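Acyl-CoA dehydrogenase (Geobacillus kaustophilus, PDB 2PG0) probably catalyses the FAD-dependent alpha,beta-dehydrogenation of thioester-bound acyl chains, introducing a double bond into the chain. Local coordinates at residues M16-F21 and N78-K83; P31-W36 and S86-I91; A173-P178 and R185-L190; D150-N155 and V225-L230; E261-L266 and R335-A340. All blocks are in the same frame, centred on the assembly; numbering follows the deposited sequence.

Overall arrangement
The five contacts sample all three parts of the acyl-CoA dehydrogenase fold. Contacts 1 and 2 lie in the N-terminal helical domain, centres about 14 Å apart, and meet where Leu81 packs on Leu88 and Ile91. Contact 5, in the C-terminal helices, touches contact 1 through Lys83 and Val262. Across the centre of the chain, contacts 3 and 4 belong to the beta region and adjoin at about 12 Å between centres, with Leu190 against Tyr152 and Leu230; contacts 4 and 5 are the furthest apart, about 47 Å between centres. Measured from the side chain in each case, a bound FAD, not necessarily the same molecule, lies about 8 Å from Ala173, 9 Å from Ser86, 10 Å from Ala340 and 14 Å from Val154.

Contact 1. Residues M16-F21 and N78-K83; sequences MFRAAF and NEELEK
Arg18 NH1 stands between two carboxylates, donating to Glu80 OE2 at 2.9 Å and to Glu79 OE1 at the same length. The first bond is the straighter (N-H...O 163°), and it lies in the guanidinium plane and uses the anti lone pair of Glu80 OE2. Glu79 OE1 is gripped end-on, because Arg18 NH2 also donates to it at 3.1 Å. The Arg18 guanidinium and Glu79 carboxylate are nearly coplanar (29° between planes), whereas the Glu80 carboxylate stands almost perpendicular to the guanidinium. Lys83 NZ makes a second salt bridge to Glu80 OE2 at 2.8 Å, approaching from above the carboxylate plane. Lys83 NZ lies 3.9 Å from Arg18 NH1, a like-charge approach that the shared Glu80 OE2 probably offsets. This four-residue network ties helices 12-28 and 71-84 together in the helical N-terminal domain, where the short segments run roughly parallel at -33° with axes 10.5 Å apart. Beside the charges, Phe21 CD2 touches the aliphatic Glu80 CB at 3.5 Å, and Leu81 CG sits at the ring edge near CZ. A bend at chi3 turns the otherwise extended Arg18 chain toward the acids. In the second shell, Arg302 pairs with Glu79 OE2 and Arg22 with Glu80 OE1, so both carboxylates are held through each oxygen, while Phe55 meets the Phe21 ring edge-to-face.

Contact 2. Residues P31-W36 and S86-I91; sequences PHYNDW and SSLVGI
Tyr33 meets residues 86-91 with the outer end of its side chain, through CE1, CZ and OH. From CB, the ring leaves with CG anti to the backbone N (chi1 -169°), beside the carbonyl carbon, so that its far end nears residues 86-88. On the way out, Tyr33 CE1 comes to 4.0 Å from Ser87 CB, while Leu88 CD1 lies at the ring edge, near its plane. Tyr33 CZ then closes to 3.8 Å from Ser87 CB. At the tip, Tyr33 OH accepts a hydrogen bond from Ser87 N of 2.9 Å, with an N-H...O angle of 158°. The neighbouring Ser86 N is also close to OH, but its angle is too poor for a bond. The bonded N-H, that of Ser87, belongs to the 3-10 turn 86-88, which links helix 71-84 to helix 89-105 in the N-terminal helical domain, so the phenol of helix 33-39 is hydrogen-bonded to the connection between two other helices. A water sits very close to Tyr33 OH, at 2.4 Å, and is hydrogen-bonded to Ser87 OG as well; that serine oxygen is further engaged by Ala212 N. One turn along from Tyr33, Trp36 CZ3 adds an apolar touch to Leu88 CD2 at 4.0 Å. The indole is backed on one face by His32 CB and Tyr33 CA, and Phe46 meets it edge-to-face. Arg357 and Asp361 of helix 354-361 pack against the tyrosine.

Contact 3. Residues A173-P178 and R185-L190; sequences ACKTDP and RGISLL
Strands 169-175 and 187-193 form a beta hairpin in the middle domain, and residues 173-175 pair with 187-189 in antiparallel register. The tight part is the hydrogen-bonded pair Cys174 and Ser188: Cys174 N donates to Ser188 O at 3.0 Å (168°) and Ser188 N to Cys174 O at 2.9 Å, each nearly along the C=O axis. Ala173, Lys175, Ile187 and Leu189 share one face of the sheet, where Leu189 CD2 packs on Ala173 CB at 3.9 Å. On the other face, Cys174 SG rests on Leu190 CB. Lys175 crosses Ile187 obliquely, Lys175 NZ lying 3.3 Å from Ile187 CG1 and bonded to the backbone oxygens of Ala139 and Pro183. Toward the turn the regular ladder ends and Asp177 and Arg185 are exposed, although Gly186 CA still packs closely on Asp177 O (3.3 Å). There Gly186 O serves two successive amides: Asp177 N binds on a lone pair, long at 3.3 Å but straight (172°), whereas the bond from Thr176 N is weak because it is strongly bent (123°). Ser188 OG is held by Gly235 N, and it also lies 2.7 Å from Thr176 OG1 in a hydrogen bond that either hydroxyl could donate.

Contact 4. Residues D150-N155 and V225-L230; sequences DYYIVN and VPAYNL
Three backbone hydrogen bonds carry the contact. Tyr152 N donates to Val225 O at the short distance of 2.6 Å and nearly straight (171°), and Val225 N returns a bond to Tyr152 O at 2.9 Å. The two reciprocal bonds make Tyr152 and Val225 an antiparallel hydrogen-bonded pair; both donors lie in the carbonyl planes. Ala227 N continues the ladder to Asp150 O at 2.8 Å, but from 33° above the carbonyl plane, where the chain turns into the 3-10 segment 227-229. The pairing fixes strand 223-226 beside the start of strand 151-161 in the antiparallel sheet of the beta region. Around it, the Tyr152 ring carries most of the packing. The carbonyl oxygens of Val225 and Pro226 lie at its edge, Tyr152 CE2 runs along Ala227 CA at 3.8 Å, and the ring end meets Leu230, whose CD2 is 3.7 Å from Tyr152 OH. On the same side, Val154 CG2 touches Val225 CG2 at 3.8 Å. Tyr151 sets CD1 against Pro226 N at 3.7 Å, and its ring also takes a cation-pi contact from Lys224. Leu190 of strand 187-193 packs against Tyr152, Val154 and Val225. The chemistry implies a division of labour: the register is set by main-chain bonds, whereas the tyrosine and valines pack together on one face of the sheet, and the Tyr152 hydroxyl at its border has Glu234 OE2 as hydrogen-bond partner.

Contact 5. Residues E261-L266 and R335-A340; sequences EVMFSL and RVAAEA
Phe264 brings the aromatic ring of this contact, yet it offers neither face nor edge within 4.5 Å of residues 335-340. With CG anti to its backbone N (chi1 176°), the ring is led off toward Leu291, Met294 and Ile298 of helix 285-313, and Leu383 of the second subunit also packs on it. What Phe264 gives to the partner helix is its backbone, Phe264 N lying 4.2 Å from Val336 CG1. The real junction is Met263, whose CA-CB bond is directed at the other helix. Met263 CB touches Val336 CG1 at 3.8 Å. Further out, Met263 SD lies 3.5 Å from Ala337 CB, and a bend at chi3 (-70°) folds the methyl CE of Met263 back to 3.9 Å from that same CB. The thioether thus lies along the alanine and meets it with two successive atoms. Helices 237-273 and 319-343 both belong to the C-terminal helical bundle, and here they run nearly parallel, 18° apart, with segment axes 9.3 Å from each other. Small residues line the second helix here: Ala337 CB meets the sulfur, and one turn later Ala340 CB approaches Met263 O at 4.3 Å. No hydrogen bond crosses between the segments. Ile355 of helix 354-361 touches both Met263 and Ala340, and charged residues on the flanks pair with helix 285-313, Glu261 with Arg302 and Glu339 with Arg290.

Contact 1. Residues M16-F21 and N78-K83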
# COMPACT_ATOMS: atom_id res chain seq x y z
N MET A 16 15.21 33.65 -15.25
CA MET A 16 16.01 33.89 -16.46
C MET A 16 17.23 32.97 -16.51
O MET A 16 17.60 32.49 -17.59
CB MET A 16 16.39 35.37 -16.69
CG MET A 16 16.46 36.29 -15.48
SD MET A 16 16.47 38.07 -15.91
CE MET A 16 14.74 38.40 -16.22
N PHE A 17 17.83 32.71 -15.35
CA PHE A 17 18.94 31.75 -15.26
C PHE A 17 18.53 30.35 -15.71
O PHE A 17 19.28 29.70 -16.44
CB PHE A 17 19.54 31.71 -13.85
CG PHE A 17 20.59 30.65 -13.67
CD1 PHE A 17 21.90 30.87 -14.09
CD2 PHE A 17 20.27 29.41 -13.11
CE1 PHE A 17 22.87 29.88 -13.94
CE2 PHE A 17 21.24 28.42 -12.95
CZ PHE A 17 22.53 28.65 -13.37
N ARG A 18 17.37 29.88 -15.26
CA ARG A 18 16.86 28.57 -15.65
C ARG A 18 16.73 28.45 -17.17
O ARG A 18 17.12 27.43 -17.75
CB ARG A 18 15.51 28.25 -14.99
CG ARG A 18 15.08 26.79 -15.19
CD ARG A 18 13.64 26.56 -14.74
NE ARG A 18 13.48 26.74 -13.30
CZ ARG A 18 13.69 25.80 -12.39
NH1 ARG A 18 14.08 24.58 -12.75
NH2 ARG A 18 13.50 26.07 -11.10
N ALA A 19 16.18 29.49 -17.80
CA ALA A 19 16.02 29.50 -19.25
C ALA A 19 17.37 29.47 -19.96
O ALA A 19 17.54 28.75 -20.95
CB ALA A 19 15.20 30.73 -19.68
N ALA A 20 18.34 30.24 -19.45
CA ALA A 20 19.69 30.27 -20.02
C ALA A 20 20.39 28.92 -19.88
O ALA A 20 21.04 28.43 -20.82
CB ALA A 20 20.53 31.37 -19.37
N PHE A 21 20.27 28.32 -18.70
CA PHE A 21 20.88 27.02 -18.43
C PHE A 21 20.22 25.92 -19.28
O PHE A 21 20.90 25.06 -19.84
CB PHE A 21 20.85 26.70 -16.93
CG PHE A 21 21.61 25.46 -16.55
CD1 PHE A 21 22.94 25.29 -16.94
CD2 PHE A 21 21.00 24.46 -15.78
CE1 PHE A 21 23.65 24.13 -16.59
CE2 PHE A 21 21.71 23.31 -15.42
CZ PHE A 21 23.02 23.14 -15.82
N ASN A 78 20.57 21.69 -10.49
CA ASN A 78 20.34 20.27 -10.26
C ASN A 78 19.02 19.77 -10.84
O ASN A 78 18.96 18.65 -11.36
CB ASN A 78 20.48 19.93 -8.79
CG ASN A 78 21.87 20.25 -8.27
OD1 ASN A 78 22.84 20.31 -9.04
ND2 ASN A 78 21.98 20.48 -6.98
N GLU A 79 17.99 20.61 -10.79
CA GLU A 79 16.69 20.26 -11.38
C GLU A 79 16.83 20.12 -12.90
O GLU A 79 16.39 19.12 -13.48
CB GLU A 79 15.63 21.31 -11.06
CG GLU A 79 15.06 21.21 -9.67
CD GLU A 79 14.00 22.25 -9.38
OE1 GLU A 79 13.72 23.12 -10.25
OE2 GLU A 79 13.44 22.21 -8.26
N GLU A 80 17.45 21.12 -13.52
CA GLU A 80 17.61 21.10 -14.98
C GLU A 80 18.49 19.94 -15.47
O GLU A 80 18.22 19.36 -16.52
CB GLU A 80 18.11 22.45 -15.50
CG GLU A 80 17.07 23.59 -15.37
CD GLU A 80 15.72 23.26 -15.99
OE1 GLU A 80 15.69 22.79 -17.15
OE2 GLU A 80 14.68 23.49 -15.33
N LEU A 81 19.51 19.59 -14.70
CA LEU A 81 20.36 18.45 -15.05
C LEU A 81 19.59 17.12 -14.93
O LEU A 81 19.77 16.23 -15.76
CB LEU A 81 21.62 18.43 -14.19
CG LEU A 81 22.70 19.46 -14.54
CD1 LEU A 81 23.79 19.44 -13.48
CD2 LEU A 81 23.31 19.21 -15.93
N GLU A 82 18.76 16.99 -13.90
CA GLU A 82 17.93 15.79 -13.75
C GLU A 82 16.93 15.66 -14.89
O GLU A 82 16.64 14.56 -15.35
CB GLU A 82 17.23 15.75 -12.39
CG GLU A 82 16.48 14.43 -12.08
CD GLU A 82 17.41 13.20 -11.99
OE1 GLU A 82 18.59 13.34 -11.58
OE2 GLU A 82 16.96 12.09 -12.31
N LYS A 83 16.42 16.80 -15.36
CA LYS A 83 15.53 16.80 -16.52
C LYS A 83 16.19 16.16 -17.74
O LYS A 83 15.52 15.54 -18.56
CB LYS A 83 15.03 18.21 -16.82
CG LYS A 83 13.99 18.69 -15.81
CD LYS A 83 13.54 20.11 -16.07
CE LYS A 83 12.78 20.67 -14.88
NZ LYS A 83 12.28 22.05 -15.17
O HOH W 1 12.61 24.86 -8.11

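Contact 2. Residues P31-W36 and S86-I91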
# COMPACT_ATOMS: atom_id res chain seq x y z
N PRO A 31 20.93 16.10 -26.49
CA PRO A 31 21.15 15.25 -27.67
C PRO A 31 22.29 14.25 -27.53
O PRO A 31 22.36 13.30 -28.32
CB PRO A 31 21.48 16.26 -28.78
CG PRO A 31 21.34 17.64 -28.18
CD PRO A 31 21.44 17.47 -26.70
N HIS A 32 23.18 14.48 -26.56
CA HIS A 32 24.39 13.67 -26.34
C HIS A 32 24.20 12.57 -25.28
O HIS A 32 25.03 11.67 -25.16
CB HIS A 32 25.54 14.54 -25.82
CG HIS A 32 26.00 15.60 -26.76
ND1 HIS A 32 27.20 15.52 -27.45
CD2 HIS A 32 25.45 16.80 -27.10
CE1 HIS A 32 27.36 16.61 -28.18
NE2 HIS A 32 26.31 17.40 -27.99
N TYR A 33 23.13 12.68 -24.49
CA TYR A 33 22.99 11.86 -23.28
C TYR A 33 23.06 10.35 -23.57
O TYR A 33 23.76 9.63 -22.86
CB TYR A 33 21.71 12.21 -22.54
CG TYR A 33 21.59 11.61 -21.15
CD1 TYR A 33 22.13 12.26 -20.05
CD2 TYR A 33 20.92 10.39 -20.95
CE1 TYR A 33 22.01 11.72 -18.76
CE2 TYR A 33 20.80 9.85 -19.66
CZ TYR A 33 21.35 10.52 -18.59
OH TYR A 33 21.23 10.00 -17.32
N ASN A 34 22.35 9.90 -24.60
CA ASN A 34 22.32 8.48 -24.95
C ASN A 34 23.70 7.92 -25.33
O ASN A 34 24.03 6.78 -24.98
CB ASN A 34 21.30 8.21 -26.07
CG ASN A 34 19.85 8.44 -25.62
OD1 ASN A 34 19.59 8.77 -24.47
ND2 ASN A 34 18.91 8.25 -26.55
N ASP A 35 24.50 8.73 -26.02
CA ASP A 35 25.88 8.38 -26.36
C ASP A 35 26.76 8.25 -25.11
O ASP A 35 27.62 7.37 -25.03
CB ASP A 35 26.49 9.42 -27.30
CG ASP A 35 26.03 9.26 -28.73
OD1 ASP A 35 25.40 8.22 -29.04
OD2 ASP A 35 26.30 10.17 -29.55
N TRP A 36 26.55 9.14 -24.15
CA TRP A 36 27.30 9.11 -22.91
C TRP A 36 27.02 7.81 -22.15
O TRP A 36 27.93 7.20 -21.59
CB TRP A 36 26.91 10.29 -22.02
CG TRP A 36 27.25 11.64 -22.55
CD1 TRP A 36 28.10 11.94 -23.59
CD2 TRP A 36 26.78 12.88 -22.04
NE1 TRP A 36 28.17 13.31 -23.76
CE2 TRP A 36 27.37 13.91 -22.81
CE3 TRP A 36 25.90 13.23 -21.00
CZ2 TRP A 36 27.11 15.26 -22.58
CZ3 TRP A 36 25.65 14.57 -20.77
CH2 TRP A 36 26.25 15.57 -21.55
N SER A 86 19.64 11.26 -14.73
CA SER A 86 20.26 11.02 -13.42
C SER A 86 21.77 10.80 -13.49
O SER A 86 22.45 10.92 -12.48
CB SER A 86 19.59 9.82 -12.75
OG SER A 86 18.20 10.03 -12.61
N SER A 87 22.30 10.46 -14.67
CA SER A 87 23.75 10.28 -14.80
C SER A 87 24.52 11.58 -14.60
O SER A 87 25.73 11.57 -14.44
CB SER A 87 24.12 9.62 -16.13
OG SER A 87 23.79 8.24 -16.12
N LEU A 88 23.79 12.70 -14.61
CA LEU A 88 24.40 14.01 -14.38
C LEU A 88 24.55 14.40 -12.90
O LEU A 88 24.98 15.52 -12.59
CB LEU A 88 23.63 15.07 -15.17
CG LEU A 88 24.00 15.04 -16.66
CD1 LEU A 88 22.89 15.67 -17.49
CD2 LEU A 88 25.35 15.71 -16.94
N VAL A 89 24.21 13.47 -12.00
CA VAL A 89 24.28 13.73 -10.55
C VAL A 89 25.68 14.10 -10.05
O VAL A 89 25.81 14.70 -8.99
CB VAL A 89 23.77 12.54 -9.70
CG1 VAL A 89 22.25 12.39 -9.85
CG2 VAL A 89 24.53 11.24 -10.02
N GLY A 90 26.70 13.71 -10.81
CA GLY A 90 28.09 14.02 -10.47
C GLY A 90 28.38 15.51 -10.42
O GLY A 90 29.26 15.96 -9.69
N ILE A 91 27.62 16.29 -11.20
CA ILE A 91 27.76 17.75 -11.18
C ILE A 91 27.24 18.34 -9.88
O ILE A 91 27.94 19.12 -9.23
CB ILE A 91 27.11 18.41 -12.41
CG1 ILE A 91 27.90 18.03 -13.66
CG2 ILE A 91 27.07 19.94 -12.23
CD1 ILE A 91 27.14 18.18 -14.94
O HOH W 2 21.11 7.62 -16.87

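Contact 3. Residues A173-P178 and R185-L190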
# COMPACT_ATOMS: atom_id res chain seq x y z
N ALA A 173 37.28 9.79 3.87
CA ALA A 173 37.07 9.54 5.30
C ALA A 173 37.92 8.34 5.71
O ALA A 173 37.79 7.26 5.15
CB ALA A 173 35.59 9.29 5.61
N CYS A 174 38.81 8.55 6.68
CA CYS A 174 39.73 7.49 7.10
C CYS A 174 39.97 7.54 8.60
O CYS A 174 39.70 8.54 9.24
CB CYS A 174 41.06 7.62 6.35
SG CYS A 174 41.72 9.28 6.41
N LYS A 175 40.46 6.43 9.16
CA LYS A 175 40.75 6.39 10.58
C LYS A 175 42.21 6.75 10.84
O LYS A 175 43.12 5.97 10.56
CB LYS A 175 40.38 5.03 11.18
CG LYS A 175 38.87 4.78 11.25
CD LYS A 175 38.51 3.91 12.45
CE LYS A 175 37.02 3.57 12.48
NZ LYS A 175 36.17 4.78 12.62
N THR A 176 42.42 7.96 11.35
CA THR A 176 43.74 8.41 11.79
C THR A 176 44.10 7.84 13.17
O THR A 176 45.28 7.78 13.54
CB THR A 176 43.86 9.95 11.80
OG1 THR A 176 42.67 10.51 12.37
CG2 THR A 176 44.05 10.48 10.39
N ASP A 177 43.08 7.42 13.91
CA ASP A 177 43.26 6.68 15.16
C ASP A 177 42.22 5.56 15.24
O ASP A 177 41.09 5.79 15.68
CB ASP A 177 43.17 7.61 16.37
CG ASP A 177 43.39 6.89 17.70
OD1 ASP A 177 43.79 5.69 17.71
OD2 ASP A 177 43.18 7.53 18.75
N PRO A 178 42.59 4.34 14.81
CA PRO A 178 41.66 3.20 14.81
C PRO A 178 41.26 2.74 16.21
O PRO A 178 40.24 2.06 16.37
CB PRO A 178 42.45 2.09 14.10
CG PRO A 178 43.60 2.76 13.44
CD PRO A 178 43.91 3.95 14.29
N ARG A 185 35.40 8.96 16.78
CA ARG A 185 36.34 10.01 17.17
C ARG A 185 37.73 9.80 16.57
O ARG A 185 38.62 10.64 16.74
CB ARG A 185 36.45 10.13 18.69
CG ARG A 185 35.28 10.85 19.35
CD ARG A 185 35.62 11.21 20.79
NE ARG A 185 34.44 11.66 21.54
CZ ARG A 185 34.43 11.89 22.86
NH1 ARG A 185 35.52 11.72 23.59
NH2 ARG A 185 33.30 12.29 23.44
N GLY A 186 37.91 8.68 15.88
CA GLY A 186 39.16 8.40 15.19
C GLY A 186 39.13 8.70 13.70
O GLY A 186 40.07 8.38 12.98
N ILE A 187 38.03 9.31 13.24
CA ILE A 187 37.84 9.60 11.82
C ILE A 187 38.27 11.02 11.44
O ILE A 187 37.99 11.98 12.16
CB ILE A 187 36.37 9.35 11.36
CG1 ILE A 187 35.97 7.89 11.58
CG2 ILE A 187 36.18 9.72 9.88
CD1 ILE A 187 34.47 7.61 11.36
N SER A 188 38.95 11.12 10.31
CA SER A 188 39.41 12.39 9.77
C SER A 188 39.10 12.46 8.28
O SER A 188 38.93 11.43 7.63
CB SER A 188 40.92 12.53 9.97
OG SER A 188 41.24 12.54 11.35
N LEU A 189 39.03 13.68 7.75
CA LEU A 189 38.88 13.87 6.31
C LEU A 189 40.22 14.28 5.71
O LEU A 189 40.87 15.20 6.18
CB LEU A 189 37.79 14.90 5.99
CG LEU A 189 36.38 14.59 6.53
CD1 LEU A 189 35.38 15.63 6.04
CD2 LEU A 189 35.93 13.17 6.16
N LEU A 190 40.62 13.56 4.67
CA LEU A 190 41.90 13.78 4.01
C LEU A 190 41.67 13.92 2.50
O LEU A 190 41.05 13.06 1.88
CB LEU A 190 42.84 12.62 4.33
CG LEU A 190 44.30 12.61 3.87
CD1 LEU A 190 45.09 13.77 4.46
CD2 LEU A 190 44.93 11.29 4.25

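Contact 4. Residues D150-N155 and V225-L230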
# COMPACT_ATOMS: atom_id res chain seq x y z
N ASP A 150 56.05 13.93 7.15
CA ASP A 150 55.18 14.97 6.59
C ASP A 150 54.02 14.38 5.78
O ASP A 150 53.37 15.10 5.00
CB ASP A 150 55.99 15.92 5.68
CG ASP A 150 57.10 16.65 6.41
OD1 ASP A 150 56.90 17.07 7.57
OD2 ASP A 150 58.18 16.82 5.81
N TYR A 151 53.76 13.09 5.97
CA TYR A 151 52.77 12.37 5.17
C TYR A 151 51.81 11.52 6.00
O TYR A 151 52.12 11.17 7.14
CB TYR A 151 53.47 11.45 4.16
CG TYR A 151 54.28 12.18 3.12
CD1 TYR A 151 53.70 12.56 1.91
CD2 TYR A 151 55.63 12.49 3.34
CE1 TYR A 151 54.44 13.23 0.95
CE2 TYR A 151 56.37 13.17 2.38
CZ TYR A 151 55.77 13.53 1.19
OH TYR A 151 56.49 14.20 0.23
N TYR A 152 50.65 11.23 5.41
CA TYR A 152 49.77 10.18 5.90
C TYR A 152 49.92 8.97 4.98
O TYR A 152 49.85 9.11 3.76
CB TYR A 152 48.31 10.63 5.89
CG TYR A 152 47.93 11.58 6.99
CD1 TYR A 152 47.63 11.12 8.27
CD2 TYR A 152 47.84 12.95 6.74
CE1 TYR A 152 47.28 11.99 9.28
CE2 TYR A 152 47.48 13.83 7.75
CZ TYR A 152 47.20 13.34 9.02
OH TYR A 152 46.84 14.21 10.02
N ILE A 153 50.14 7.80 5.57
CA ILE A 153 50.19 6.56 4.81
C ILE A 153 48.79 5.95 4.84
O ILE A 153 48.30 5.56 5.91
CB ILE A 153 51.25 5.57 5.34
CG1 ILE A 153 52.64 6.23 5.50
CG2 ILE A 153 51.31 4.31 4.46
CD1 ILE A 153 53.15 7.01 4.28
N VAL A 154 48.14 5.90 3.68
CA VAL A 154 46.73 5.50 3.60
C VAL A 154 46.56 4.09 3.04
O VAL A 154 47.10 3.73 1.99
CB VAL A 154 45.88 6.52 2.78
CG1 VAL A 154 44.39 6.15 2.83
CG2 VAL A 154 46.07 7.93 3.31
N ASN A 155 45.80 3.28 3.78
CA ASN A 155 45.50 1.92 3.39
C ASN A 155 44.02 1.64 3.53
O ASN A 155 43.43 1.89 4.59
CB ASN A 155 46.31 0.93 4.22
CG ASN A 155 47.74 0.82 3.75
OD1 ASN A 155 48.00 0.20 2.72
ND2 ASN A 155 48.66 1.41 4.49
N VAL A 225 50.13 10.48 1.19
CA VAL A 225 49.37 11.72 1.09
C VAL A 225 49.99 12.80 1.99
O VAL A 225 50.16 12.57 3.19
CB VAL A 225 47.88 11.50 1.49
CG1 VAL A 225 47.07 12.79 1.31
CG2 VAL A 225 47.26 10.37 0.68
N PRO A 226 50.34 13.97 1.41
CA PRO A 226 50.89 15.06 2.22
C PRO A 226 50.00 15.40 3.41
O PRO A 226 48.78 15.45 3.27
CB PRO A 226 50.93 16.24 1.24
CG PRO A 226 51.02 15.63 -0.10
CD PRO A 226 50.23 14.34 -0.01
N ALA A 227 50.62 15.64 4.56
CA ALA A 227 49.90 16.03 5.77
C ALA A 227 49.14 17.34 5.59
O ALA A 227 48.13 17.58 6.27
CB ALA A 227 50.87 16.13 6.94
N TYR A 228 49.64 18.18 4.68
CA TYR A 228 48.98 19.42 4.25
C TYR A 228 47.53 19.18 3.80
O TYR A 228 46.69 20.08 3.89
CB TYR A 228 49.78 20.05 3.10
CG TYR A 228 49.11 21.23 2.43
CD1 TYR A 228 49.41 22.54 2.81
CD2 TYR A 228 48.18 21.05 1.39
CE1 TYR A 228 48.80 23.63 2.19
CE2 TYR A 228 47.56 22.13 0.78
CZ TYR A 228 47.88 23.42 1.18
OH TYR A 228 47.28 24.51 0.58
N ASN A 229 47.25 17.98 3.30
CA ASN A 229 45.95 17.64 2.72
C ASN A 229 44.86 17.27 3.72
O ASN A 229 43.73 16.96 3.32
CB ASN A 229 46.10 16.52 1.68
CG ASN A 229 46.68 17.00 0.37
OD1 ASN A 229 47.14 18.14 0.26
ND2 ASN A 229 46.67 16.14 -0.63
N LEU A 230 45.19 17.28 5.01
CA LEU A 230 44.20 17.11 6.06
C LEU A 230 43.18 18.24 5.99
O LEU A 230 43.54 19.42 5.97
CB LEU A 230 44.85 17.05 7.45
CG LEU A 230 43.88 16.95 8.64
CD1 LEU A 230 43.16 15.60 8.66
CD2 LEU A 230 44.59 17.20 9.96

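Contact 5. Residues E261-L266 and R335-A340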
# COMPACT_ATOMS: atom_id res chain seq x y z
N GLU A 261 8.41 14.17 -11.44
CA GLU A 261 7.74 15.17 -12.30
C GLU A 261 7.95 14.87 -13.78
O GLU A 261 7.01 14.93 -14.58
CB GLU A 261 8.20 16.59 -11.94
CG GLU A 261 7.59 17.10 -10.62
CD GLU A 261 8.34 18.27 -9.98
OE1 GLU A 261 9.41 18.68 -10.49
OE2 GLU A 261 7.87 18.78 -8.95
N VAL A 262 9.19 14.53 -14.14
CA VAL A 262 9.54 14.13 -15.52
C VAL A 262 8.79 12.87 -15.94
O VAL A 262 8.20 12.81 -17.02
CB VAL A 262 11.08 13.92 -15.70
CG1 VAL A 262 11.40 13.27 -17.05
CG2 VAL A 262 11.82 15.25 -15.55
N MET A 263 8.82 11.85 -15.08
CA MET A 263 8.17 10.58 -15.39
C MET A 263 6.64 10.72 -15.52
O MET A 263 6.02 10.07 -16.38
CB MET A 263 8.56 9.50 -14.36
CG MET A 263 9.97 8.96 -14.59
SD MET A 263 10.47 7.58 -13.49
CE MET A 263 10.64 8.47 -11.94
N PHE A 264 6.05 11.57 -14.69
CA PHE A 264 4.62 11.86 -14.77
C PHE A 264 4.28 12.49 -16.13
O PHE A 264 3.32 12.07 -16.79
CB PHE A 264 4.17 12.77 -13.62
CG PHE A 264 2.73 13.19 -13.70
CD1 PHE A 264 1.74 12.35 -13.22
CD2 PHE A 264 2.38 14.41 -14.27
CE1 PHE A 264 0.40 12.73 -13.29
CE2 PHE A 264 1.03 14.79 -14.35
CZ PHE A 264 0.05 13.95 -13.86
N SER A 265 5.07 13.47 -16.54
CA SER A 265 4.86 14.15 -17.82
C SER A 265 4.96 13.17 -18.99
O SER A 265 4.13 13.21 -19.90
CB SER A 265 5.85 15.31 -17.99
OG SER A 265 5.62 15.96 -19.23
N LEU A 266 5.96 12.30 -18.95
CA LEU A 266 6.09 11.24 -19.96
C LEU A 266 4.84 10.36 -20.05
O LEU A 266 4.37 10.07 -21.16
CB LEU A 266 7.29 10.35 -19.64
CG LEU A 266 8.67 10.92 -19.96
CD1 LEU A 266 9.71 9.96 -19.41
CD2 LEU A 266 8.84 11.12 -21.45
N ARG A 335 7.47 4.70 -6.94
CA ARG A 335 6.09 4.31 -7.22
C ARG A 335 5.62 4.93 -8.53
O ARG A 335 4.96 4.28 -9.33
CB ARG A 335 5.15 4.74 -6.08
CG ARG A 335 5.35 3.96 -4.79
CD ARG A 335 4.15 4.13 -3.86
NE ARG A 335 3.93 5.53 -3.48
CZ ARG A 335 4.61 6.17 -2.53
NH1 ARG A 335 5.57 5.56 -1.85
NH2 ARG A 335 4.33 7.44 -2.26
N VAL A 336 5.96 6.19 -8.74
CA VAL A 336 5.72 6.85 -10.02
C VAL A 336 6.32 6.04 -11.18
O VAL A 336 5.65 5.79 -12.17
CB VAL A 336 6.20 8.32 -10.00
CG1 VAL A 336 6.21 8.91 -11.42
CG2 VAL A 336 5.31 9.14 -9.06
N ALA A 337 7.58 5.63 -11.04
CA ALA A 337 8.27 4.89 -12.09
C ALA A 337 7.57 3.57 -12.42
O ALA A 337 7.41 3.24 -13.59
CB ALA A 337 9.73 4.64 -11.69
N ALA A 338 7.12 2.85 -11.39
CA ALA A 338 6.41 1.58 -11.57
C ALA A 338 5.09 1.77 -12.31
O ALA A 338 4.74 0.97 -13.20
CB ALA A 338 6.18 0.89 -10.21
N GLU A 339 4.34 2.81 -11.93
CA GLU A 339 3.11 3.18 -12.62
C GLU A 339 3.37 3.57 -14.07
O GLU A 339 2.66 3.13 -14.98
CB GLU A 339 2.42 4.34 -11.88
CG GLU A 339 1.72 3.92 -10.61
CD GLU A 339 0.42 3.21 -10.89
OE1 GLU A 339 -0.60 3.90 -11.04
OE2 GLU A 339 0.41 1.96 -10.96
N ALA A 340 4.40 4.39 -14.28
CA ALA A 340 4.79 4.84 -15.61
C ALA A 340 5.14 3.68 -16.56
O ALA A 340 4.63 3.62 -17.68
CB ALA A 340 5.96 5.83 -15.52